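PDB 1K5C: endopolygalacturonase from Chondrostereum purpureum, which probably hydrolyses the alpha-1,4 links between galacturonosyl units inside polygalacturonate chains, as a glycoside hydrolase of family 28. Local coordinates for residues V238-A252 / S276-N290. Numbering follows the deposited sequence. Where two conformers were deposited one is given.
Sequences VSGVTYDANTISGIA and SDVNFTGGATTIKVN
Tyr243 and Phe280, paired on neighbouring coils of the right-handed parallel beta-helix of family 28, form an aromatic stack inside the solenoid. The rings overlap in an offset (parallel-displaced) stack, centroids 4.5 Å apart and planes at 18°. With CG anti to the carbonyl carbon in both residues (chi1 -63° and -69°), the two side chains run alongside and point the same way, which lets Tyr243 CD2 sit over one face of Phe280, displaced toward its rim. In the plane of the tyrosine ring, Val278 CG1 meets its edge at CE2, 3.9 Å away, while Trp309 of the next coil meets Phe280 edge-to-face. The same side-by-side pairing recurs with aliphatic groups where Ile248 and Ile287 run alongside each other, CG2 to CG2 at 3.8 Å.

Between the two pairs of parallel strands both segments turn, and here polar side chains carry much of the contact. Asp244 OD1 accepts Gly283 N from above the carboxylate plane, at 2.9 Å, and also forms a salt bridge with Lys214 of the preceding coil; an alanine here is likely to leave Gly283 N without this acceptor and to take from Lys214 the carboxylate it pairs with, leaving the turn freer to shift. The buried Asn246 is held by the preceding coil, its OD1 by Asn216 N and its ND2 by Ile213 O, and Thr285 OG1 receives Asn246 N at 3.2 Å and, weakly, ND2 at 3.4 Å.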
ATOM      1  N   VAL A 238      15.709   3.766   5.122  1.00 10.63           N
ATOM      2  CA  VAL A 238      14.820   4.500   4.212  1.00 10.72           C
ATOM      3  C   VAL A 238      15.601   5.693   3.750  1.00 10.44           C
ATOM      4  O   VAL A 238      16.066   6.469   4.570  1.00 11.44           O
ATOM      5  CB  VAL A 238      13.532   4.971   4.909  1.00 10.78           C
ATOM      6  CG1 VAL A 238      12.666   5.778   3.946  1.00 11.78           C
ATOM      7  CG2 VAL A 238      12.786   3.789   5.508  1.00 11.46           C
ATOM      8  N   SER A 239      15.783   5.848   2.403  1.00 10.90           N
ATOM      9  CA  SER A 239      16.607   6.965   1.911  1.00 11.82           C
ATOM     10  C   SER A 239      16.051   7.504   0.613  1.00 11.28           C
ATOM     11  O   SER A 239      15.891   6.763  -0.354  1.00 13.38           O
ATOM     12  CB  SER A 239      18.032   6.493   1.708  1.00 12.72           C
ATOM     13  OG  SER A 239      18.905   7.545   1.362  0.58 15.42           O
ATOM     14  N   GLY A 240      15.847   8.823   0.564  1.00 11.08           N
ATOM     15  CA  GLY A 240      15.450   9.463  -0.706  1.00 11.30           C
ATOM     16  C   GLY A 240      13.927   9.340  -0.903  1.00 11.38           C
ATOM     17  O   GLY A 240      13.477   8.513  -1.699  1.00 13.47           O
ATOM     18  N   VAL A 241      13.166  10.109  -0.141  1.00 11.20           N
ATOM     19  CA  VAL A 241      11.719  10.142  -0.216  1.00 11.02           C
ATOM     20  C   VAL A 241      11.284  11.552  -0.513  1.00 10.89           C
ATOM     21  O   VAL A 241      11.714  12.482   0.171  1.00 12.32           O
ATOM     22  CB  VAL A 241      11.099   9.666   1.130  1.00 11.86           C
ATOM     23  CG1 VAL A 241       9.552   9.697   1.026  1.00 12.64           C
ATOM     24  CG2 VAL A 241      11.613   8.271   1.532  1.00 12.51           C
ATOM     25  N   THR A 242      10.447  11.708  -1.532  1.00 10.69           N
ATOM     26  CA  THR A 242       9.914  13.041  -1.890  1.00 11.25           C
ATOM     27  C   THR A 242       8.395  13.009  -1.856  1.00 10.43           C
ATOM     28  O   THR A 242       7.793  12.232  -2.603  1.00 11.40           O
ATOM     29  CB  THR A 242      10.407  13.450  -3.293  1.00 13.30           C
ATOM     30  OG1 THR A 242      11.828  13.376  -3.323  1.00 18.78           O
ATOM     31  CG2 THR A 242       9.937  14.866  -3.628  1.00 15.51           C
ATOM     32  N   TYR A 243       7.841  13.863  -1.041  1.00 10.34           N
ATOM     33  CA  TYR A 243       6.392  14.129  -1.002  1.00 10.26           C
ATOM     34  C   TYR A 243       6.142  15.426  -1.774  1.00 10.23           C
ATOM     35  O   TYR A 243       6.757  16.454  -1.476  1.00 10.98           O
ATOM     36  CB  TYR A 243       5.926  14.323   0.461  1.00 10.78           C
ATOM     37  CG  TYR A 243       6.114  13.111   1.319  1.00 10.28           C
ATOM     38  CD1 TYR A 243       5.216  12.060   1.305  1.00 10.41           C
ATOM     39  CD2 TYR A 243       7.222  13.002   2.163  1.00 11.04           C
ATOM     40  CE1 TYR A 243       5.375  10.928   2.096  1.00 10.68           C
ATOM     41  CE2 TYR A 243       7.404  11.888   2.979  1.00 11.51           C
ATOM     42  CZ  TYR A 243       6.474  10.868   2.946  1.00 11.21           C
ATOM     43  OH  TYR A 243       6.708   9.761   3.737  1.00 12.55           O
ATOM     44  N   ASP A 244       5.248  15.348  -2.765  1.00 10.50           N
ATOM     45  CA  ASP A 244       5.041  16.468  -3.714  1.00 10.97           C
ATOM     46  C   ASP A 244       3.569  16.533  -4.016  1.00 10.94           C
ATOM     47  O   ASP A 244       2.980  15.531  -4.433  1.00 11.32           O
ATOM     48  CB  ASP A 244       5.899  16.134  -4.924  1.00 11.83           C
ATOM     49  CG  ASP A 244       5.903  17.131  -6.053  1.00 13.78           C
ATOM     50  OD1 ASP A 244       4.892  17.827  -6.268  1.00 13.80           O
ATOM     51  OD2 ASP A 244       7.008  17.185  -6.715  1.00 17.09           O
ATOM     52  N   ALA A 245       2.902  17.693  -3.762  1.00 11.58           N
ATOM     53  CA  ALA A 245       1.551  17.919  -4.337  1.00 12.33           C
ATOM     54  C   ALA A 245       0.507  16.998  -3.730  1.00 11.95           C
ATOM     55  O   ALA A 245      -0.455  16.654  -4.439  1.00 13.21           O
ATOM     56  CB  ALA A 245       1.562  17.785  -5.864  1.00 13.22           C
ATOM     57  N   ASN A 246       0.589  16.648  -2.437  1.00 11.69           N
ATOM     58  CA  ASN A 246      -0.461  15.836  -1.820  1.00 11.67           C
ATOM     59  C   ASN A 246      -1.444  16.714  -1.067  1.00 12.43           C
ATOM     60  O   ASN A 246      -1.063  17.699  -0.414  1.00 15.77           O
ATOM     61  CB  ASN A 246       0.163  14.801  -0.872  1.00 11.80           C
ATOM     62  CG  ASN A 246       1.151  13.909  -1.622  1.00 10.71           C
ATOM     63  OD1 ASN A 246       0.761  13.043  -2.416  1.00 10.96           O
ATOM     64  ND2 ASN A 246       2.453  14.143  -1.398  1.00 11.00           N
ATOM     65  N   THR A 247      -2.733  16.353  -1.127  1.00 11.26           N
ATOM     66  CA  THR A 247      -3.792  17.098  -0.451  1.00 11.66           C
ATOM     67  C   THR A 247      -4.466  16.171   0.530  1.00 11.28           C
ATOM     68  O   THR A 247      -5.069  15.164   0.132  1.00 12.62           O
ATOM     69  CB  THR A 247      -4.793  17.658  -1.471  1.00 12.57           C
ATOM     70  OG1 THR A 247      -4.062  18.468  -2.448  1.00 13.81           O
ATOM     71  CG2 THR A 247      -5.860  18.481  -0.789  1.00 15.15           C
ATOM     72  N   ILE A 248      -4.345  16.498   1.821  1.00 11.38           N
ATOM     73  CA  ILE A 248      -4.729  15.577   2.893  1.00 11.11           C
ATOM     74  C   ILE A 248      -5.607  16.295   3.876  1.00 11.53           C
ATOM     75  O   ILE A 248      -5.313  17.452   4.269  1.00 12.03           O
ATOM     76  CB  ILE A 248      -3.435  15.028   3.574  1.00 11.56           C
ATOM     77  CG1 ILE A 248      -2.520  14.389   2.506  1.00 12.23           C
ATOM     78  CG2 ILE A 248      -3.778  14.116   4.728  1.00 12.40           C
ATOM     79  CD1 ILE A 248      -1.288  13.633   3.083  1.00 13.05           C
ATOM     80  N   SER A 249      -6.684  15.637   4.347  1.00 11.78           N
ATOM     81  CA  SER A 249      -7.596  16.274   5.294  1.00 12.17           C
ATOM     82  C   SER A 249      -8.319  15.191   6.101  1.00 12.21           C
ATOM     83  O   SER A 249      -8.314  13.998   5.772  1.00 12.58           O
ATOM     84  CB  SER A 249      -8.564  17.201   4.566  1.00 14.44           C
ATOM     85  OG  SER A 249      -9.352  16.492   3.634  1.00 15.34           O
ATOM     86  N   GLY A 250      -8.969  15.620   7.173  1.00 12.36           N
ATOM     87  CA  GLY A 250      -9.775  14.707   7.961  1.00 13.11           C
ATOM     88  C   GLY A 250      -8.905  13.696   8.711  1.00 12.35           C
ATOM     89  O   GLY A 250      -9.311  12.536   8.812  1.00 13.45           O
ATOM     90  N   ILE A 251      -7.748  14.111   9.214  1.00 12.28           N
ATOM     91  CA  ILE A 251      -6.791  13.180   9.836  1.00 12.00           C
ATOM     92  C   ILE A 251      -6.998  13.143  11.337  1.00 12.17           C
ATOM     93  O   ILE A 251      -6.992  14.156  12.051  1.00 13.31           O
ATOM     94  CB  ILE A 251      -5.365  13.609   9.491  1.00 12.24           C
ATOM     95  CG1 ILE A 251      -5.116  13.626   7.980  1.00 12.47           C
ATOM     96  CG2 ILE A 251      -4.393  12.689  10.224  1.00 13.24           C
ATOM     97  CD1 ILE A 251      -5.525  12.319   7.256  1.00 12.40           C
ATOM     98  N   ALA A 252      -7.141  11.898  11.859  1.00 12.43           N
ATOM     99  CA  ALA A 252      -7.521  11.724  13.256  1.00 13.32           C
ATOM    100  C   ALA A 252      -6.372  11.720  14.227  1.00 13.04           C
ATOM    101  O   ALA A 252      -6.550  12.183  15.391  1.00 14.44           O
ATOM    102  CB  ALA A 252      -8.321  10.420  13.440  1.00 14.99           C
ATOM    103  N   SER A 276      17.026   8.877   5.772  1.00 11.08           N
ATOM    104  CA  SER A 276      17.782  10.004   5.202  1.00 11.53           C
ATOM    105  C   SER A 276      17.015  10.602   4.016  1.00 10.95           C
ATOM    106  O   SER A 276      16.271   9.925   3.313  1.00 11.19           O
ATOM    107  CB  SER A 276      19.168   9.611   4.807  1.00 13.10           C
ATOM    108  OG  SER A 276      19.191   8.566   3.929  1.00 15.11           O
ATOM    109  N   ASP A 277      17.269  11.891   3.834  1.00 11.40           N
ATOM    110  CA  ASP A 277      16.836  12.619   2.611  1.00 11.66           C
ATOM    111  C   ASP A 277      15.334  12.492   2.383  1.00 11.07           C
ATOM    112  O   ASP A 277      14.886  11.992   1.347  1.00 11.98           O
ATOM    113  CB  ASP A 277      17.648  12.134   1.409  1.00 12.56           C
ATOM    114  CG  ASP A 277      19.098  12.363   1.596  0.79 15.37           C
ATOM    115  OD1 ASP A 277      19.560  13.063   2.538  0.79 15.97           O
ATOM    116  OD2 ASP A 277      19.831  11.847   0.696  0.79 25.99           O
ATOM    117  N   VAL A 278      14.565  13.024   3.349  1.00 11.47           N
ATOM    118  CA  VAL A 278      13.096  13.015   3.291  1.00 11.36           C
ATOM    119  C   VAL A 278      12.634  14.480   3.063  1.00 11.29           C
ATOM    120  O   VAL A 278      12.879  15.324   3.932  1.00 12.08           O
ATOM    121  CB  VAL A 278      12.489  12.447   4.586  1.00 11.58           C
ATOM    122  CG1 VAL A 278      10.973  12.533   4.524  1.00 12.09           C
ATOM    123  CG2 VAL A 278      12.971  11.016   4.791  1.00 12.54           C
ATOM    124  N   ASN A 279      11.986  14.746   1.934  1.00 11.07           N
ATOM    125  CA  ASN A 279      11.645  16.112   1.519  1.00 11.08           C
ATOM    126  C   ASN A 279      10.149  16.242   1.259  1.00 11.02           C
ATOM    127  O   ASN A 279       9.509  15.288   0.764  1.00 11.76           O
ATOM    128  CB  ASN A 279      12.389  16.468   0.206  1.00 11.87           C
ATOM    129  CG  ASN A 279      13.835  16.833   0.391  1.00 13.51           C
ATOM    130  OD1 ASN A 279      14.400  16.826   1.464  1.00 13.62           O
ATOM    131  ND2 ASN A 279      14.469  17.354  -0.701  1.00 16.47           N
ATOM    132  N   PHE A 280       9.642  17.453   1.475  1.00 10.71           N
ATOM    133  CA  PHE A 280       8.308  17.892   0.994  1.00 10.65           C
ATOM    134  C   PHE A 280       8.609  19.105   0.073  1.00 10.92           C
ATOM    135  O   PHE A 280       8.800  20.218   0.553  1.00 11.48           O
ATOM    136  CB  PHE A 280       7.376  18.314   2.103  1.00 11.38           C
ATOM    137  CG  PHE A 280       6.897  17.183   3.012  1.00 11.06           C
ATOM    138  CD1 PHE A 280       7.668  16.702   4.039  1.00 12.13           C
ATOM    139  CD2 PHE A 280       5.606  16.629   2.798  1.00 11.08           C
ATOM    140  CE1 PHE A 280       7.198  15.695   4.896  1.00 12.66           C
ATOM    141  CE2 PHE A 280       5.151  15.629   3.654  1.00 11.67           C
ATOM    142  CZ  PHE A 280       5.929  15.165   4.688  1.00 11.79           C
ATOM    143  N   THR A 281       8.687  18.804  -1.244  1.00 11.19           N
ATOM    144  CA  THR A 281       9.055  19.809  -2.262  1.00 11.93           C
ATOM    145  C   THR A 281       8.116  19.674  -3.444  1.00 12.08           C
ATOM    146  O   THR A 281       7.289  18.784  -3.523  1.00 13.58           O
ATOM    147  CB  THR A 281      10.528  19.628  -2.679  1.00 12.15           C
ATOM    148  OG1 THR A 281      10.687  18.254  -3.093  1.00 13.35           O
ATOM    149  CG2 THR A 281      11.489  19.948  -1.538  1.00 12.90           C
ATOM    150  N   GLY A 282       8.276  20.615  -4.405  1.00 12.58           N
ATOM    151  CA  GLY A 282       7.450  20.570  -5.621  1.00 13.81           C
ATOM    152  C   GLY A 282       6.139  21.271  -5.333  1.00 13.71           C
ATOM    153  O   GLY A 282       6.126  22.418  -4.842  1.00 14.85           O
ATOM    154  N   GLY A 283       5.028  20.646  -5.652  1.00 13.44           N
ATOM    155  CA  GLY A 283       3.710  21.229  -5.319  1.00 14.21           C
ATOM    156  C   GLY A 283       3.491  21.167  -3.814  1.00 13.67           C
ATOM    157  O   GLY A 283       4.004  20.267  -3.116  1.00 13.27           O
ATOM    158  N   ALA A 284       2.684  22.094  -3.279  1.00 14.84           N
ATOM    159  CA  ALA A 284       2.344  22.098  -1.880  1.00 15.12           C
ATOM    160  C   ALA A 284       1.743  20.752  -1.453  1.00 13.78           C
ATOM    161  O   ALA A 284       0.815  20.236  -2.089  1.00 15.54           O
ATOM    162  CB  ALA A 284       1.328  23.202  -1.620  1.00 19.92           C
ATOM    163  N   THR A 285       2.245  20.250  -0.313  1.00 12.57           N
ATOM    164  CA  THR A 285       1.539  19.186   0.396  1.00 12.34           C
ATOM    165  C   THR A 285       0.851  19.884   1.606  1.00 12.73           C
ATOM    166  O   THR A 285       1.528  20.424   2.475  1.00 14.64           O
ATOM    167  CB  THR A 285       2.467  18.077   0.842  1.00 12.18           C
ATOM    168  OG1 THR A 285       2.859  17.316  -0.322  1.00 11.87           O
ATOM    169  CG2 THR A 285       1.792  17.146   1.854  1.00 12.81           C
ATOM    170  N   THR A 286      -0.469  19.904   1.524  1.00 12.10           N
ATOM    171  CA  THR A 286      -1.244  20.546   2.565  1.00 12.15           C
ATOM    172  C   THR A 286      -1.995  19.458   3.317  1.00 11.70           C
ATOM    173  O   THR A 286      -2.600  18.556   2.712  1.00 13.64           O
ATOM    174  CB  THR A 286      -2.219  21.595   1.995  1.00 13.14           C
ATOM    175  OG1 THR A 286      -3.264  20.951   1.167  0.71 12.50           O
ATOM    176  CG2 THR A 286      -1.477  22.668   1.202  0.71 14.78           C
ATOM    177  N   ILE A 287      -1.923  19.553   4.658  1.00 12.40           N
ATOM    178  CA  ILE A 287      -2.527  18.519   5.522  1.00 12.11           C
ATOM    179  C   ILE A 287      -3.343  19.202   6.613  1.00 12.64           C
ATOM    180  O   ILE A 287      -2.820  20.048   7.327  1.00 15.38           O
ATOM    181  CB  ILE A 287      -1.418  17.638   6.184  1.00 12.16           C
ATOM    182  CG1 ILE A 287      -0.440  17.105   5.152  1.00 12.05           C
ATOM    183  CG2 ILE A 287      -2.068  16.568   7.049  1.00 12.84           C
ATOM    184  CD1 ILE A 287       0.620  16.155   5.724  1.00 12.79           C
ATOM    185  N   LYS A 288      -4.612  18.873   6.683  1.00 12.16           N
ATOM    186  CA  LYS A 288      -5.536  19.407   7.714  1.00 12.82           C
ATOM    187  C   LYS A 288      -5.880  18.283   8.656  1.00 12.74           C
ATOM    188  O   LYS A 288      -6.324  17.199   8.206  1.00 13.91           O
ATOM    189  CB  LYS A 288      -6.797  19.974   7.069  1.00 15.59           C
ATOM    190  CG  LYS A 288      -6.489  21.141   6.110  1.00 17.29           C
ATOM    191  CD  LYS A 288      -7.690  21.764   5.365  1.00 23.48           C
ATOM    192  CE  LYS A 288      -7.328  22.650   4.195  1.00 28.68           C
ATOM    193  NZ  LYS A 288      -8.387  23.359   3.313  1.00 28.58           N
ATOM    194  N   VAL A 289      -5.679  18.499   9.951  1.00 12.83           N
ATOM    195  CA  VAL A 289      -5.912  17.476  10.927  1.00 12.91           C
ATOM    196  C   VAL A 289      -7.081  17.873  11.844  1.00 13.66           C
ATOM    197  O   VAL A 289      -7.417  19.059  12.029  1.00 14.04           O
ATOM    198  CB  VAL A 289      -4.646  17.123  11.740  1.00 12.57           C
ATOM    199  CG1 VAL A 289      -3.438  16.859  10.844  1.00 12.98           C
ATOM    200  CG2 VAL A 289      -4.306  18.186  12.796  1.00 13.66           C
ATOM    201  N   ASN A 290      -7.673  16.859  12.462  1.00 14.20           N
ATOM    202  CA  ASN A 290      -8.812  17.033  13.353  1.00 14.92           C
ATOM    203  C   ASN A 290      -8.407  17.641  14.673  1.00 14.39           C
ATOM    204  O   ASN A 290      -7.223  17.728  15.022  1.00 14.61           O
ATOM    205  CB  ASN A 290      -9.454  15.672  13.637  1.00 17.72           C
ATOM    206  CG  ASN A 290     -10.158  15.142  12.386  1.00 20.78           C
ATOM    207  OD1 ASN A 290     -10.312  15.803  11.365  1.00 21.77           O
ATOM    208  ND2 ASN A 290     -10.575  13.872  12.508  1.00 24.69           N
TER
HETATM  209  O   HOH W   1      19.228   6.143   5.369  1.00 16.14           O
HETATM  210  O   HOH W   2      20.740   9.237   1.932  0.50 30.28           O
HETATM  211  O   HOH W   3       5.102  18.740  -0.995  1.00 11.75           O
HETATM  212  O   HOH W   4       9.732  17.732  -5.679  1.00 16.10           O
HETATM  213  O   HOH W   5      -2.294  20.446  -1.376  1.00 19.23           O
HETATM  214  O   HOH W   6      -5.417  19.881   2.707  1.00 15.23           O